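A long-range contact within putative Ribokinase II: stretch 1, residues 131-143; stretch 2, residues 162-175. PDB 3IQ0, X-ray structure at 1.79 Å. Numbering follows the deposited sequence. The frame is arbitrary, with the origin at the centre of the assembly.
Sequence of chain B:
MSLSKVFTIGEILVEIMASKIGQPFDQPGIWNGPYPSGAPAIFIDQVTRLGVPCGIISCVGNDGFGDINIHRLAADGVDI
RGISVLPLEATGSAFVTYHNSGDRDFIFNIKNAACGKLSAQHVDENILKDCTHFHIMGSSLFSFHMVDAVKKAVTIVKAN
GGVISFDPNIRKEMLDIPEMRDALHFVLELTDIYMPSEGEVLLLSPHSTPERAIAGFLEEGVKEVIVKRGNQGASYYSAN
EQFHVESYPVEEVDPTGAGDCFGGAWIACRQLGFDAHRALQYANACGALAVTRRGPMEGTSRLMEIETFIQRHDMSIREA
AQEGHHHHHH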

# COMPACT_ATOMS: atom_id res chain seq x y z
N CYS B 131 15.08 -22.52 -19.41
CA CYS B 131 15.73 -22.05 -18.19
C CYS B 131 16.68 -23.11 -17.67
O CYS B 131 16.26 -24.20 -17.29
CB CYS B 131 14.70 -21.71 -17.11
SG CYS B 131 15.49 -21.21 -15.57
N THR B 132 17.97 -22.77 -17.65
CA THR B 132 19.01 -23.67 -17.18
C THR B 132 19.48 -23.28 -15.78
O THR B 132 20.19 -24.03 -15.11
CB THR B 132 20.23 -23.62 -18.12
OG1 THR B 132 20.72 -22.28 -18.18
CG2 THR B 132 19.85 -24.08 -19.53
N HIS B 133 19.10 -22.07 -15.36
CA HIS B 133 19.47 -21.57 -14.04
C HIS B 133 18.30 -20.83 -13.44
O HIS B 133 17.78 -19.88 -14.03
CB HIS B 133 20.68 -20.63 -14.14
CG HIS B 133 21.98 -21.34 -14.38
ND1 HIS B 133 22.23 -22.07 -15.53
CD2 HIS B 133 23.10 -21.43 -13.63
CE1 HIS B 133 23.45 -22.57 -15.47
NE2 HIS B 133 24.00 -22.20 -14.33
N PHE B 134 17.87 -21.27 -12.27
CA PHE B 134 16.75 -20.65 -11.58
C PHE B 134 17.24 -20.17 -10.23
O PHE B 134 17.83 -20.93 -9.46
CB PHE B 134 15.62 -21.66 -11.39
CG PHE B 134 14.32 -21.04 -10.96
CD1 PHE B 134 13.57 -20.30 -11.86
CD2 PHE B 134 13.85 -21.20 -9.67
CE1 PHE B 134 12.36 -19.73 -11.48
CE2 PHE B 134 12.64 -20.64 -9.27
CZ PHE B 134 11.90 -19.90 -10.17
N HIS B 135 16.99 -18.89 -9.95
CA HIS B 135 17.43 -18.30 -8.70
C HIS B 135 16.27 -17.99 -7.77
O HIS B 135 15.26 -17.41 -8.17
CB HIS B 135 18.21 -17.02 -8.97
CG HIS B 135 18.71 -16.36 -7.73
ND1 HIS B 135 19.81 -16.81 -7.04
CD2 HIS B 135 18.22 -15.31 -7.03
CE1 HIS B 135 19.97 -16.08 -5.95
NE2 HIS B 135 19.02 -15.16 -5.92
N ILE B 136 16.43 -18.37 -6.51
CA ILE B 136 15.39 -18.16 -5.50
C ILE B 136 15.84 -17.21 -4.39
O ILE B 136 16.94 -17.34 -3.87
CB ILE B 136 14.97 -19.50 -4.86
CG1 ILE B 136 14.29 -20.37 -5.91
CG2 ILE B 136 14.01 -19.25 -3.71
CD1 ILE B 136 14.10 -21.81 -5.47
N MSE B 137 14.98 -16.25 -4.07
CA MSE B 137 15.23 -15.28 -3.00
C MSE B 137 14.39 -15.75 -1.81
O MSE B 137 13.17 -15.87 -1.92
CB MSE B 137 14.77 -13.88 -3.41
CG MSE B 137 15.65 -13.18 -4.42
SE MSE B 137 17.37 -12.80 -3.63
CE MSE B 137 18.19 -11.92 -5.15
N GLY B 138 15.04 -16.02 -0.68
CA GLY B 138 14.31 -16.46 0.49
C GLY B 138 13.26 -15.45 0.94
O GLY B 138 12.26 -15.80 1.56
N SER B 139 13.49 -14.18 0.61
CA SER B 139 12.57 -13.11 0.98
C SER B 139 11.20 -13.25 0.33
O SER B 139 10.26 -12.55 0.70
CB SER B 139 13.16 -11.76 0.59
OG SER B 139 13.32 -11.68 -0.81
N SER B 140 11.09 -14.15 -0.63
CA SER B 140 9.82 -14.36 -1.33
C SER B 140 8.93 -15.40 -0.66
O SER B 140 7.72 -15.43 -0.88
CB SER B 140 10.08 -14.79 -2.77
OG SER B 140 10.89 -13.85 -3.45
N LEU B 141 9.52 -16.27 0.15
CA LEU B 141 8.75 -17.33 0.80
C LEU B 141 8.07 -16.87 2.09
O LEU B 141 8.52 -17.20 3.18
CB LEU B 141 9.67 -18.51 1.09
CG LEU B 141 10.40 -19.06 -0.14
CD1 LEU B 141 11.32 -20.21 0.26
CD2 LEU B 141 9.38 -19.51 -1.17
N PHE B 142 6.99 -16.10 1.94
CA PHE B 142 6.26 -15.60 3.10
C PHE B 142 4.82 -16.10 3.16
O PHE B 142 4.00 -15.57 3.92
CB PHE B 142 6.29 -14.06 3.12
CG PHE B 142 5.78 -13.40 1.86
CD1 PHE B 142 4.42 -13.42 1.54
CD2 PHE B 142 6.65 -12.74 1.00
CE1 PHE B 142 3.95 -12.79 0.39
CE2 PHE B 142 6.19 -12.11 -0.15
CZ PHE B 142 4.83 -12.13 -0.46
N SER B 143 4.51 -17.12 2.36
CA SER B 143 3.17 -17.71 2.34
C SER B 143 3.23 -19.06 1.63
O SER B 143 4.14 -19.30 0.83
CB SER B 143 2.18 -16.80 1.61
OG SER B 143 2.18 -17.04 0.21
N GLY B 162 18.38 -28.30 -14.99
CA GLY B 162 18.86 -26.97 -14.64
C GLY B 162 19.51 -26.86 -13.27
O GLY B 162 19.47 -27.80 -12.49
N VAL B 163 20.10 -25.70 -13.00
CA VAL B 163 20.78 -25.45 -11.73
C VAL B 163 19.99 -24.47 -10.87
O VAL B 163 19.44 -23.49 -11.37
CB VAL B 163 22.20 -24.86 -11.97
CG1 VAL B 163 22.86 -24.52 -10.64
CG2 VAL B 163 23.05 -25.87 -12.74
N ILE B 164 19.95 -24.74 -9.57
CA ILE B 164 19.22 -23.90 -8.62
C ILE B 164 20.18 -23.11 -7.73
O ILE B 164 21.12 -23.67 -7.15
CB ILE B 164 18.29 -24.78 -7.72
CG1 ILE B 164 17.35 -25.62 -8.59
CG2 ILE B 164 17.50 -23.90 -6.76
CD1 ILE B 164 16.33 -24.83 -9.39
N SER B 165 19.97 -21.80 -7.63
CA SER B 165 20.79 -20.95 -6.76
C SER B 165 19.82 -20.43 -5.72
O SER B 165 18.64 -20.20 -6.01
CB SER B 165 21.43 -19.79 -7.54
OG SER B 165 20.46 -19.05 -8.26
N PHE B 166 20.30 -20.24 -4.50
CA PHE B 166 19.42 -19.80 -3.42
C PHE B 166 20.08 -18.79 -2.51
O PHE B 166 21.18 -19.01 -2.01
CB PHE B 166 18.99 -21.05 -2.63
CG PHE B 166 18.17 -20.77 -1.40
CD1 PHE B 166 17.18 -19.78 -1.40
CD2 PHE B 166 18.33 -21.55 -0.26
CE1 PHE B 166 16.36 -19.58 -0.28
CE2 PHE B 166 17.51 -21.36 0.87
CZ PHE B 166 16.52 -20.37 0.85
N ASP B 167 19.39 -17.66 -2.30
CA ASP B 167 19.87 -16.59 -1.45
C ASP B 167 18.89 -16.44 -0.28
O ASP B 167 17.78 -15.93 -0.44
CB ASP B 167 19.93 -15.27 -2.23
CG ASP B 167 20.33 -14.10 -1.36
OD1 ASP B 167 20.18 -14.19 -0.13
OD2 ASP B 167 20.78 -13.08 -1.92
N PRO B 168 19.30 -16.87 0.92
CA PRO B 168 18.49 -16.82 2.14
C PRO B 168 18.33 -15.45 2.78
O PRO B 168 18.59 -15.31 3.98
CB PRO B 168 19.21 -17.80 3.05
CG PRO B 168 20.64 -17.47 2.75
CD PRO B 168 20.64 -17.40 1.22
N ASN B 169 17.88 -14.46 2.02
CA ASN B 169 17.71 -13.12 2.57
C ASN B 169 16.34 -13.04 3.25
O ASN B 169 15.52 -12.18 2.93
CB ASN B 169 17.81 -12.06 1.45
CG ASN B 169 16.67 -12.16 0.45
OD1 ASN B 169 16.25 -13.25 0.08
ND2 ASN B 169 16.18 -11.01 -0.01
N ILE B 170 16.12 -13.94 4.20
CA ILE B 170 14.86 -14.03 4.93
C ILE B 170 14.78 -13.14 6.16
O ILE B 170 15.78 -12.63 6.65
CB ILE B 170 14.60 -15.48 5.42
CG1 ILE B 170 14.69 -16.46 4.25
CG2 ILE B 170 13.22 -15.59 6.04
CD1 ILE B 170 16.03 -17.12 4.16
N ARG B 171 13.55 -12.94 6.63
CA ARG B 171 13.30 -12.18 7.85
C ARG B 171 13.38 -13.27 8.91
O ARG B 171 12.58 -14.21 8.89
CB ARG B 171 11.90 -11.58 7.84
CG ARG B 171 11.64 -10.58 6.73
CD ARG B 171 10.18 -10.19 6.70
NE ARG B 171 9.77 -9.45 7.90
CZ ARG B 171 8.58 -9.56 8.47
NH1 ARG B 171 7.67 -10.38 7.96
NH2 ARG B 171 8.29 -8.85 9.56
N LYS B 172 14.35 -13.15 9.81
CA LYS B 172 14.55 -14.15 10.86
C LYS B 172 13.23 -14.67 11.43
O LYS B 172 13.15 -15.83 11.82
CB LYS B 172 15.40 -13.55 11.99
CG LYS B 172 16.60 -12.73 11.52
CD LYS B 172 17.56 -13.54 10.67
CE LYS B 172 18.66 -12.65 10.08
NZ LYS B 172 19.44 -11.92 11.13
N GLU B 173 12.21 -13.82 11.46
CA GLU B 173 10.90 -14.19 11.99
C GLU B 173 10.29 -15.44 11.35
O GLU B 173 9.66 -16.24 12.03
CB GLU B 173 9.90 -13.04 11.82
CG GLU B 173 10.13 -11.85 12.74
CD GLU B 173 10.78 -10.68 12.04
OE1 GLU B 173 11.89 -10.84 11.49
OE2 GLU B 173 10.17 -9.58 12.04
N MSE B 174 10.48 -15.59 10.05
CA MSE B 174 9.94 -16.74 9.32
C MSE B 174 10.43 -18.06 9.92
O MSE B 174 9.75 -19.09 9.82
CB MSE B 174 10.35 -16.65 7.85
CG MSE B 174 9.22 -16.86 6.84
SE MSE B 174 7.82 -15.50 6.93
CE MSE B 174 8.77 -14.03 6.11
N LEU B 175 11.60 -18.03 10.55
CA LEU B 175 12.18 -19.23 11.15
C LEU B 175 11.39 -19.80 12.32
O LEU B 175 11.62 -20.93 12.75
CB LEU B 175 13.62 -18.96 11.59
CG LEU B 175 14.64 -18.65 10.48
CD1 LEU B 175 15.99 -18.32 11.09
CD2 LEU B 175 14.75 -19.85 9.54
O HOH W 1 20.83 -20.43 -10.47

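The most unusual feature of this contact is a short polar link between side chains on one face of an otherwise regular parallel sheet: His135 ND1 lies 2.6 Å from Ser165 OG. The serine oxygen sits at the edge of the imidazole, near its plane, where a ring nitrogen can donate or accept a hydrogen bond, and the pair qualifies as a hydrogen bond. The angle is 144°, and either atom could be the donor. Water 1 extends the link: its oxygen is 2.6 Å from Ser165 OG, and it donates a weak hydrogen bond to Phe134 O at 3.2 Å. A buried serine hydroxyl thus joins a histidine ring to a solvent molecule that also touches the backbone of the neighbouring strand.

The frame holding this link is the pairing of strand 131-137 with strand 163-167. Their axes approach to 4.7 Å and their N-to-C directions differ by 19°, so the pairing is parallel. Six backbone hydrogen bonds follow the alternation expected of such a pair. Val163 N donates to Thr132 O at 2.7 Å, and Phe134 N to Val163 O at 2.9 Å. Ser165 N then reaches Phe134 O at 2.9 Å, and Ile136 N reaches Ser165 O at 2.9 Å. Asp167 N to Ile136 O (2.9 Å) and Gly138 N to Asp167 O (2.8 Å) complete the ladder. All six angles fall between 161° and 172°, close to linear. Between these rungs, CA-H...O contacts such as His133 CA to Val163 O, 3.3 Å, use the same carbonyls.

Side chains alternate between the two faces along each strand, and bridged residues share a face, so the pairs fall into two sets. Beside His135 and Ser165 lie His133 and Val163, where Val163 CB stands over the imidazole of His133, 4.1 Å from the ring centroid and 17° off the ring normal, a CH-pi arrangement. Met137, a selenomethionine, packs on the same face, its SE 3.8 Å from Asp167 CB. The other face is apolar: Phe134 CB meets Ile164 CD1 at 3.8 Å, Ile136 CD1 meets Ile164 CG2 at 4.2 Å, and Ile136 CG2 meets Phe166 CD1 at 4.0 Å.

Past the strands, a side chain takes over from the backbone. Ser139 N donates to Asn169 OD1 at 3.0 Å and 148°, less linear than the ladder bonds. Gly138 N is also near that oxygen, 3.1 Å from Asn169 OD1, but the angle is poor; its hydrogen is directed at Asp167 O. Gly138 is tightly packed here: an ideal CB would fall 2.7 Å from Ile170 CD1, a clash. Its CA also lies near the edge of the Phe166 ring, with Gly138 CA 3.8 Å from Phe166 CE1.

The last contacts come from Met174, also a selenomethionine, whose CA-to-CB bond points toward the first stretch. Met174 CG lies 3.7 Å from Leu141 O, and Met174 CE lies 3.9 Å from Phe142 CB. Altogether the two stretches bury 849 Å², summed over both sides.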